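PDB 5XNS: segregation and condensation protein A from Pyrococcus furiosus, which probably acts as the kleisin subunit of an SMC condensin complex, its C-terminal domain, the part described here, being of winged-helix type. Local coordinates for residues 28-31 against 37-40. Numbering follows the deposited sequence.
Sequences DLVP and IIAR
With chi1 at 177°, Val30 swings CG1 to the far side from its own N and against Ile38 on helix 35-50. At chi1 -60° Ile38 CG1 lies anti to the carbonyl carbon and beside the backbone N, and this is the branch that touches the valine. Val30 CG1 lies 3.7 Å from Ile38 CG1. Val30 CG1 also sits 3.9 Å from Ile38 CA, so it rests on the helix backbone as well.

Pro31 and Ile37 make the second half of the contact. Ile37 CG2 meets CG and CD, two neighbouring carbons of the Pro31 ring. Ile37 CG2 is 3.7 Å from both Pro31 CD and Pro31 CG. Val30 CG1 approaches Ile37 CG2 more loosely, at 4.4 Å. In both close pairs the side chains run at a slant to each other.

No hydrogen bond joins the two segments, and the side-chain contacts are apolar. Within the helix, Ile37 O is hydrogen-bonded to Thr41 OG1. Val30 and Pro31 both touch Thr41 as well, and Ile38 packs on Phe26. Val30 and Ile38 also pack on apolar side chains of another protein in the assembly, and Arg40 NE is salt-bridged to an acidic side chain of that other chain.

The loop after strand 24-25 thus folds back on the first turns of the helix that follows it. A helix, a short strand, a second helix and then two antiparallel strands are consistent with the winged-helix domain at the C-terminus of ScpA kleisins.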
loop_
_atom_site.group_PDB
_atom_site.type_symbol
_atom_site.label_atom_id
_atom_site.label_comp_id
_atom_site.label_asym_id
_atom_site.label_seq_id
_atom_site.Cartn_x
_atom_site.Cartn_y
_atom_site.Cartn_z
ATOM N N ASP B 28 -12.165 -31.602 9.797
ATOM C CA ASP B 28 -13.359 -32.322 10.225
ATOM C C ASP B 28 -14.430 -31.398 10.781
ATOM O O ASP B 28 -15.555 -31.855 11.028
ATOM C CB ASP B 28 -13.005 -33.373 11.286
ATOM C CG ASP B 28 -12.130 -34.499 10.742
ATOM O OD1 ASP B 28 -11.961 -34.620 9.501
ATOM O OD2 ASP B 28 -11.630 -35.283 11.577
ATOM N N LEU B 29 -14.101 -30.128 11.005
ATOM C CA LEU B 29 -15.022 -29.159 11.580
ATOM C C LEU B 29 -15.759 -28.336 10.537
ATOM O O LEU B 29 -16.774 -27.726 10.868
ATOM C CB LEU B 29 -14.269 -28.214 12.526
ATOM C CG LEU B 29 -14.380 -28.415 14.047
ATOM C CD1 LEU B 29 -14.897 -29.793 14.427
ATOM C CD2 LEU B 29 -13.060 -28.113 14.739
ATOM N N VAL B 30 -15.295 -28.331 9.290
ATOM C CA VAL B 30 -15.823 -27.444 8.255
ATOM C C VAL B 30 -17.057 -28.074 7.616
ATOM O O VAL B 30 -16.956 -29.145 6.998
ATOM C CB VAL B 30 -14.750 -27.142 7.197
ATOM C CG1 VAL B 30 -15.339 -26.283 6.080
ATOM C CG2 VAL B 30 -13.534 -26.471 7.844
ATOM N N PRO B 31 -18.235 -27.453 7.721
ATOM C CA PRO B 31 -19.467 -28.148 7.315
ATOM C C PRO B 31 -19.775 -28.111 5.821
ATOM O O PRO B 31 -20.641 -28.880 5.383
ATOM C CB PRO B 31 -20.559 -27.428 8.129
ATOM C CG PRO B 31 -20.025 -26.050 8.341
ATOM C CD PRO B 31 -18.512 -26.196 8.451
ATOM N N ILE B 37 -17.308 -20.819 3.808
ATOM C CA ILE B 37 -17.591 -21.613 4.992
ATOM C C ILE B 37 -16.295 -22.088 5.631
ATOM O O ILE B 37 -16.177 -22.113 6.862
ATOM C CB ILE B 37 -18.527 -22.780 4.631
ATOM C CG1 ILE B 37 -19.826 -22.240 4.024
ATOM C CG2 ILE B 37 -18.840 -23.614 5.860
ATOM C CD1 ILE B 37 -20.553 -21.258 4.933
ATOM N N ILE B 38 -15.302 -22.458 4.814
ATOM C CA ILE B 38 -13.969 -22.705 5.354
ATOM C C ILE B 38 -13.493 -21.481 6.115
ATOM O O ILE B 38 -13.063 -21.572 7.268
ATOM C CB ILE B 38 -12.983 -23.089 4.239
ATOM C CG1 ILE B 38 -13.444 -24.362 3.527
ATOM C CG2 ILE B 38 -11.601 -23.316 4.826
ATOM C CD1 ILE B 38 -12.774 -24.574 2.198
ATOM N N ALA B 39 -13.612 -20.308 5.496
ATOM C CA ALA B 39 -13.119 -19.098 6.140
ATOM C C ALA B 39 -13.866 -18.831 7.441
ATOM O O ALA B 39 -13.250 -18.532 8.475
ATOM C CB ALA B 39 -13.241 -17.917 5.178
ATOM N N ARG B 40 -15.196 -18.975 7.419
ATOM C CA ARG B 40 -16.001 -18.693 8.607
ATOM C C ARG B 40 -15.683 -19.654 9.754
ATOM O O ARG B 40 -15.610 -19.242 10.919
ATOM C CB ARG B 40 -17.481 -18.753 8.232
ATOM C CG ARG B 40 -18.435 -18.415 9.360
ATOM C CD ARG B 40 -19.878 -18.621 8.908
ATOM N NE ARG B 40 -20.290 -17.654 7.887
ATOM C CZ ARG B 40 -21.347 -17.824 7.097
ATOM N NH1 ARG B 40 -22.071 -18.933 7.205
ATOM N NH2 ARG B 40 -21.681 -16.896 6.197
#